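Local coordinates for putative branched-chain amino acid transport system substrate-binding protein (Rhodopseudomonas palustris, PDB 3TX6) that probably binds aromatic acids derived from lignin, such as p-coumaric acid, in the periplasm and hands them to an ABC transporter for uptake, at residues A[219-224]-A[239-244]; A[124-129]-A[348-353]. All blocks are in the same frame, centred on the assembly; numbering follows the deposited sequence.

Contact 1: A[219-224]-A[239-244]; sequences IYQTHG and EGVLMA. With ENO (3-(4-hydroxy-phenyl)pyruvic acid), chain D.
Leu242 lends both its backbone polar atoms to the neighbouring strand: its N donates to Ile219 O at 3.0 Å, and its O accepts from Gln221 N at 2.8 Å. A third bond, Ala244 N to Gln221 O at 3.1 Å, carries the ladder on. At the start of the pairing a water accepts from Ile219 N and weakly bonds Gly240 O. Around this ladder the side chains close in. Tyr220 and Leu242 lie side by side on one face of the sheet; Leu242 CB meets Tyr220 CD2 at 3.5 Å, and Leu242 CD2 sits over the ring face, displaced toward its rim, a CH-pi contact 4.1 Å from the centroid. A tyrosine suits this place because its ring packs on leucine while its OH bonds His129 ND1. An alanine here would probably open a gap beside Leu242 and leave His129 ND1 without its hydroxyl partner. Next to Gln221, Val241 CG2, set anti to the backbone N, rests 3.6 Å from Gln221 CG; the glutamine chain bends at chi2 (-79°), and NE2 bonds Ala203 O and Gln207 OE1. Beyond the strand, Thr222 OG1 accepts from Gly224 N, an ST turn, and the same oxygen also hydrogen-bonds Tyr147 OH. C6 of the bound 3-(4-hydroxy-phenyl)pyruvic acid lies over the centre of the His223 ring. This is the parallel pairing of a beta-alpha-beta unit, strands 218-221 and 242-245 joined through helix 228-234, with the first strand's C-terminal loop in the ligand pocket, as in periplasmic binding proteins.

Contact 2: A[124-129]-A[348-353]; sequences KVLYEH and RILLTV. With SO4 (sulfate ion), chain B.
Arg348 and Glu128 share a water, which accepts from Arg348 NH2 at 2.8 Å and donates to Glu128 OE1. Arg348 NH2 gives a second bond, 3.0 Å to O4 of a sulfate ion that probably came from the crystallisation liquor. Arg348 NH1 also holds the sulfate, bonding O2 at 3.1 Å and, more weakly, O4. The sulfate sulfur and the water oxygen both lie at the guanidinium edge, in its plane, whereas Val125 CG2 covers one face over its centre, 4.0 Å above it. The arginine thus suits a partly buried border: its flat face packs on valine while its N-H groups turn to water and toward Glu128, the sulfate merely occupying the same edge in the crystal. Glu128 OE1 remains 4.3 Å from Arg348 NH2, beyond a salt bridge, though the opposite charges are likely to attract. Helix 119-130 here packs against the sheet of one lobe of the periplasmic binding protein fold, its short segment crossing the strand at -60°. Leu350 carries the apolar part from that strand. Its CG stands anti to the backbone N (chi1 -174°), and the two methyls beyond it part: CD1 meets Leu126 CD2 at 3.8 Å, and CD2 approaches His129 CD2 to 3.5 Å. The leucine and histidine side chains cross at about a right angle. Histidine suits this spot because ring carbons can pack on the leucine methyl while Tyr220 serves as the ring's polar partner.

In the fold
The residues that touch in contact 1 are all buried in the seven-stranded sheet, whereas contact 2 runs from buried leucines out to a partly exposed border. The two meet because strand 242-245 is flanked by 218-221 on one side and by 349-354 on the other, and helix 119-130 packs on all three strands. Their chemistry follows from this: backbone bonds knit contact 1, while contact 2 rests on side-chain packing and a bridging water, with a sulfate held at its outer edge. The tyrosine-histidine bond ties them directly, and Val241 O probably bonds Thr352 OG1. Contact 1 also reaches the ligand; the nearest side-chain atom of Arg348 stays about 10 Å from the ligand.

Contact 1: A[219-224]-A[239-244]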
loop_
_atom_site.group_PDB
_atom_site.type_symbol
_atom_site.label_atom_id
_atom_site.label_comp_id
_atom_site.label_asym_id
_atom_site.label_seq_id
_atom_site.Cartn_x
_atom_site.Cartn_y
_atom_site.Cartn_z
ATOM N N ILE A 219 11.168 15.499 -9.283
ATOM C CA ILE A 219 11.204 14.050 -8.902
ATOM C C ILE A 219 9.884 13.614 -8.291
ATOM O O ILE A 219 9.241 14.369 -7.470
ATOM C CB ILE A 219 12.322 13.752 -7.879
ATOM C CG1 ILE A 219 13.688 14.138 -8.446
ATOM C CG2 ILE A 219 12.301 12.271 -7.432
ATOM C CD1 ILE A 219 14.829 14.108 -7.405
ATOM N N TYR A 220 9.443 12.438 -8.759
ATOM C CA TYR A 220 8.159 11.893 -8.404
ATOM C C TYR A 220 8.362 10.572 -7.687
ATOM O O TYR A 220 9.220 9.731 -8.069
ATOM C CB TYR A 220 7.290 11.710 -9.668
ATOM C CG TYR A 220 6.813 13.032 -10.299
ATOM C CD1 TYR A 220 7.656 13.842 -11.099
ATOM C CD2 TYR A 220 5.541 13.475 -10.080
ATOM C CE1 TYR A 220 7.201 15.066 -11.609
ATOM C CE2 TYR A 220 5.083 14.695 -10.610
ATOM C CZ TYR A 220 5.918 15.491 -11.373
ATOM O OH TYR A 220 5.406 16.688 -11.896
ATOM N N GLN A 221 7.575 10.404 -6.632
ATOM C CA GLN A 221 7.683 9.219 -5.771
ATOM C C GLN A 221 6.353 8.516 -5.737
ATOM O O GLN A 221 5.276 9.181 -5.777
ATOM C CB GLN A 221 8.131 9.544 -4.329
ATOM C CG GLN A 221 9.571 10.014 -4.178
ATOM C CD GLN A 221 10.594 8.891 -4.204
ATOM O OE1 GLN A 221 10.230 7.716 -4.062
ATOM N NE2 GLN A 221 11.884 9.230 -4.324
ATOM N N THR A 222 6.432 7.179 -5.601
ATOM C CA THR A 222 5.244 6.372 -5.418
ATOM C C THR A 222 4.731 6.356 -3.987
ATOM O O THR A 222 5.368 6.866 -3.072
ATOM C CB THR A 222 5.503 4.909 -5.828
ATOM O OG1 THR A 222 6.314 4.212 -4.860
ATOM C CG2 THR A 222 6.152 4.804 -7.226
ATOM N N HIS A 223 3.564 5.735 -3.814
ATOM C CA HIS A 223 2.932 5.637 -2.508
ATOM C C HIS A 223 3.674 4.694 -1.572
ATOM O O HIS A 223 3.419 4.708 -0.380
ATOM C CB HIS A 223 1.434 5.345 -2.585
ATOM C CG HIS A 223 1.046 4.133 -3.430
ATOM N ND1 HIS A 223 1.676 3.776 -4.576
ATOM C CD2 HIS A 223 -0.072 3.301 -3.322
ATOM C CE1 HIS A 223 1.003 2.698 -5.109
ATOM N NE2 HIS A 223 -0.044 2.428 -4.338
ATOM N N GLY A 224 4.620 3.913 -2.110
ATOM C CA GLY A 224 5.557 3.142 -1.293
ATOM C C GLY A 224 6.501 3.988 -0.470
ATOM O O GLY A 224 7.168 3.435 0.443
ATOM N N GLU A 239 12.845 18.164 -0.683
ATOM C CA GLU A 239 12.098 19.404 -0.917
ATOM C C GLU A 239 11.474 19.347 -2.307
ATOM O O GLU A 239 12.131 18.978 -3.251
ATOM C CB GLU A 239 13.048 20.610 -0.748
ATOM C CG GLU A 239 12.503 22.004 -1.106
ATOM C CD GLU A 239 12.571 22.346 -2.622
ATOM O OE1 GLU A 239 13.679 22.464 -3.317
ATOM O OE2 GLU A 239 11.454 22.531 -3.104
ATOM N N GLY A 240 10.181 19.680 -2.409
ATOM C CA GLY A 240 9.529 19.827 -3.721
ATOM C C GLY A 240 9.102 18.556 -4.401
ATOM O O GLY A 240 8.548 18.616 -5.502
ATOM N N VAL A 241 9.365 17.408 -3.757
ATOM C CA VAL A 241 9.033 16.099 -4.329
ATOM C C VAL A 241 7.550 16.092 -4.545
ATOM O O VAL A 241 6.774 16.807 -3.817
ATOM C CB VAL A 241 9.503 14.931 -3.411
ATOM C CG1 VAL A 241 8.634 14.820 -2.158
ATOM C CG2 VAL A 241 9.567 13.575 -4.151
ATOM N N LEU A 242 7.117 15.352 -5.558
ATOM C CA LEU A 242 5.673 15.072 -5.700
ATOM C C LEU A 242 5.505 13.602 -5.404
ATOM O O LEU A 242 6.253 12.767 -5.908
ATOM C CB LEU A 242 5.193 15.351 -7.126
ATOM C CG LEU A 242 5.137 16.794 -7.615
ATOM C CD1 LEU A 242 4.478 17.746 -6.582
ATOM C CD2 LEU A 242 6.583 17.180 -7.925
HETATM N N MSE A 243 4.479 13.292 -4.633
HETATM C CA MSE A 243 4.357 11.931 -4.096
HETATM C C MSE A 243 2.919 11.568 -4.087
HETATM O O MSE A 243 2.077 12.336 -3.586
HETATM C CB MSE A 243 4.952 11.896 -2.686
HETATM C CG MSE A 243 4.618 10.555 -2.058
HETATM SE SE MSE A 243 5.292 10.402 -0.250
HETATM C CE MSE A 243 7.225 10.782 -0.461
ATOM N N ALA A 244 2.609 10.414 -4.675
ATOM C CA ALA A 244 1.245 9.878 -4.624
ATOM C C ALA A 244 1.057 9.333 -3.221
ATOM O O ALA A 244 1.972 8.698 -2.662
ATOM C CB ALA A 244 1.042 8.770 -5.666
HETATM O O4 ENO D . 4.465 -3.055 -2.446
HETATM C C9 ENO D . 3.314 -0.922 -0.047
HETATM C C8 ENO D . 2.117 -0.292 0.222
HETATM C C7 ENO D . 1.666 0.775 -0.571
HETATM C C6 ENO D . 2.402 1.117 -1.689
HETATM C C5 ENO D . 3.621 0.503 -1.963
HETATM C C4 ENO D . 4.089 -0.542 -1.148
HETATM O O3 ENO D . 0.441 1.356 -0.269
HETATM C C3 ENO D . 5.433 -1.170 -1.389
HETATM C C2 ENO D . 5.502 -2.436 -2.152
HETATM C C1 ENO D . 6.826 -2.979 -2.422
HETATM O O2 ENO D . 6.893 -4.075 -3.017
HETATM O O1 ENO D . 7.871 -2.354 -2.071
HETATM O O HOH W 1 10.638 17.755 -7.255
#

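Contact 2: A[124-129]-A[348-353]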
loop_
_atom_site.group_PDB
_atom_site.type_symbol
_atom_site.label_atom_id
_atom_site.label_comp_id
_atom_site.label_asym_id
_atom_site.label_seq_id
_atom_site.Cartn_x
_atom_site.Cartn_y
_atom_site.Cartn_z
ATOM N N LYS A 124 -1.571 7.874 -12.542
ATOM C CA LYS A 124 -2.342 8.951 -13.188
ATOM C C LYS A 124 -2.187 10.267 -12.461
ATOM O O LYS A 124 -2.024 11.303 -13.119
ATOM C CB LYS A 124 -3.821 8.575 -13.279
ATOM C CG LYS A 124 -4.680 9.557 -14.089
ATOM C CD LYS A 124 -6.121 9.027 -14.288
ATOM C CE LYS A 124 -7.021 10.004 -15.060
ATOM N NZ LYS A 124 -8.417 9.496 -15.323
ATOM N N VAL A 125 -2.218 10.248 -11.124
ATOM C CA VAL A 125 -2.127 11.500 -10.372
ATOM C C VAL A 125 -0.744 12.121 -10.566
ATOM O O VAL A 125 -0.587 13.340 -10.666
ATOM C CB VAL A 125 -2.605 11.386 -8.886
ATOM C CG1 VAL A 125 -1.538 10.825 -7.926
ATOM C CG2 VAL A 125 -3.098 12.723 -8.397
ATOM N N LEU A 126 0.283 11.311 -10.654
ATOM C CA LEU A 126 1.633 11.822 -10.880
ATOM C C LEU A 126 1.816 12.351 -12.289
ATOM O O LEU A 126 2.376 13.437 -12.483
ATOM C CB LEU A 126 2.664 10.739 -10.626
ATOM C CG LEU A 126 2.752 10.156 -9.191
ATOM C CD1 LEU A 126 3.731 8.967 -9.173
ATOM C CD2 LEU A 126 3.157 11.233 -8.186
ATOM N N TYR A 127 1.357 11.593 -13.277
ATOM C CA TYR A 127 1.520 12.015 -14.675
ATOM C C TYR A 127 0.679 13.275 -14.987
ATOM O O TYR A 127 1.093 14.108 -15.788
ATOM C CB TYR A 127 1.204 10.906 -15.688
ATOM C CG TYR A 127 1.736 9.521 -15.330
ATOM C CD1 TYR A 127 2.957 9.373 -14.709
ATOM C CD2 TYR A 127 1.011 8.361 -15.621
ATOM C CE1 TYR A 127 3.420 8.132 -14.329
ATOM C CE2 TYR A 127 1.486 7.108 -15.262
ATOM C CZ TYR A 127 2.683 7.009 -14.600
ATOM O OH TYR A 127 3.204 5.790 -14.199
ATOM N N GLU A 128 -0.495 13.386 -14.397
ATOM C CA GLU A 128 -1.333 14.572 -14.568
ATOM C C GLU A 128 -0.566 15.796 -14.138
ATOM O O GLU A 128 -0.578 16.809 -14.821
ATOM C CB GLU A 128 -2.659 14.492 -13.803
ATOM C CG GLU A 128 -3.699 13.595 -14.476
ATOM C CD GLU A 128 -4.976 13.385 -13.653
ATOM O OE1 GLU A 128 -4.976 13.709 -12.438
ATOM O OE2 GLU A 128 -5.988 12.893 -14.232
ATOM N N HIS A 129 0.062 15.708 -12.959
ATOM C CA HIS A 129 0.890 16.784 -12.476
ATOM C C HIS A 129 2.036 17.089 -13.382
ATOM O O HIS A 129 2.306 18.284 -13.653
ATOM C CB HIS A 129 1.385 16.476 -11.081
ATOM C CG HIS A 129 2.136 17.593 -10.462
ATOM N ND1 HIS A 129 3.462 17.766 -10.641
ATOM C CD2 HIS A 129 1.697 18.636 -9.644
ATOM C CE1 HIS A 129 3.846 18.889 -9.967
ATOM N NE2 HIS A 129 2.770 19.385 -9.332
ATOM N N ARG A 348 -6.845 8.866 -3.393
ATOM C CA ARG A 348 -5.541 9.483 -3.480
ATOM C C ARG A 348 -5.521 10.992 -3.441
ATOM O O ARG A 348 -6.446 11.660 -3.834
ATOM C CB ARG A 348 -4.811 9.027 -4.710
ATOM C CG ARG A 348 -5.129 9.770 -5.995
ATOM C CD ARG A 348 -6.526 9.573 -6.541
ATOM N NE ARG A 348 -6.697 10.406 -7.722
ATOM C CZ ARG A 348 -6.909 11.718 -7.739
ATOM N NH1 ARG A 348 -7.064 12.429 -6.636
ATOM N NH2 ARG A 348 -7.058 12.311 -8.898
ATOM N N ILE A 349 -4.403 11.470 -2.946
ATOM C CA ILE A 349 -4.073 12.885 -2.975
ATOM C C ILE A 349 -2.662 12.972 -3.449
ATOM O O ILE A 349 -1.944 11.962 -3.526
ATOM C CB ILE A 349 -4.210 13.556 -1.601
ATOM C CG1 ILE A 349 -3.215 12.952 -0.558
ATOM C CG2 ILE A 349 -5.642 13.457 -1.097
ATOM C CD1 ILE A 349 -3.247 13.676 0.773
ATOM N N LEU A 350 -2.234 14.185 -3.742
ATOM C CA LEU A 350 -0.882 14.399 -4.164
ATOM C C LEU A 350 -0.203 15.237 -3.086
ATOM O O LEU A 350 -0.749 16.265 -2.616
ATOM C CB LEU A 350 -0.868 15.167 -5.481
ATOM C CG LEU A 350 0.516 15.361 -6.156
ATOM C CD1 LEU A 350 1.218 14.067 -6.573
ATOM C CD2 LEU A 350 0.383 16.280 -7.376
ATOM N N LEU A 351 0.953 14.773 -2.656
ATOM C CA LEU A 351 1.761 15.470 -1.617
ATOM C C LEU A 351 2.980 16.058 -2.183
ATOM O O LEU A 351 3.599 15.535 -3.141
ATOM C CB LEU A 351 2.215 14.504 -0.521
ATOM C CG LEU A 351 1.167 13.835 0.358
ATOM C CD1 LEU A 351 1.826 12.827 1.305
ATOM C CD2 LEU A 351 0.386 14.937 1.042
ATOM N N THR A 352 3.388 17.171 -1.576
ATOM C CA THR A 352 4.739 17.629 -1.762
ATOM C C THR A 352 5.385 17.791 -0.372
ATOM O O THR A 352 4.740 17.569 0.645
ATOM C CB THR A 352 4.768 18.919 -2.636
ATOM O OG1 THR A 352 6.094 19.181 -3.052
ATOM C CG2 THR A 352 4.175 20.149 -1.897
ATOM N N VAL A 353 6.676 18.116 -0.360
ATOM C CA VAL A 353 7.443 18.394 0.858
ATOM C C VAL A 353 7.894 19.849 0.831
ATOM O O VAL A 353 8.569 20.279 -0.117
ATOM C CB VAL A 353 8.626 17.434 0.955
ATOM C CG1 VAL A 353 9.515 17.818 2.124
ATOM C CG2 VAL A 353 8.133 16.004 1.138
HETATM S S SO4 B . -7.486 15.826 -7.957
HETATM O O1 SO4 B . -6.571 15.785 -9.135
HETATM O O2 SO4 B . -6.743 15.519 -6.704
HETATM O O3 SO4 B . -8.085 17.182 -7.850
HETATM O O4 SO4 B . -8.580 14.846 -8.154
HETATM O O HOH W 2 -6.320 11.343 -11.384
#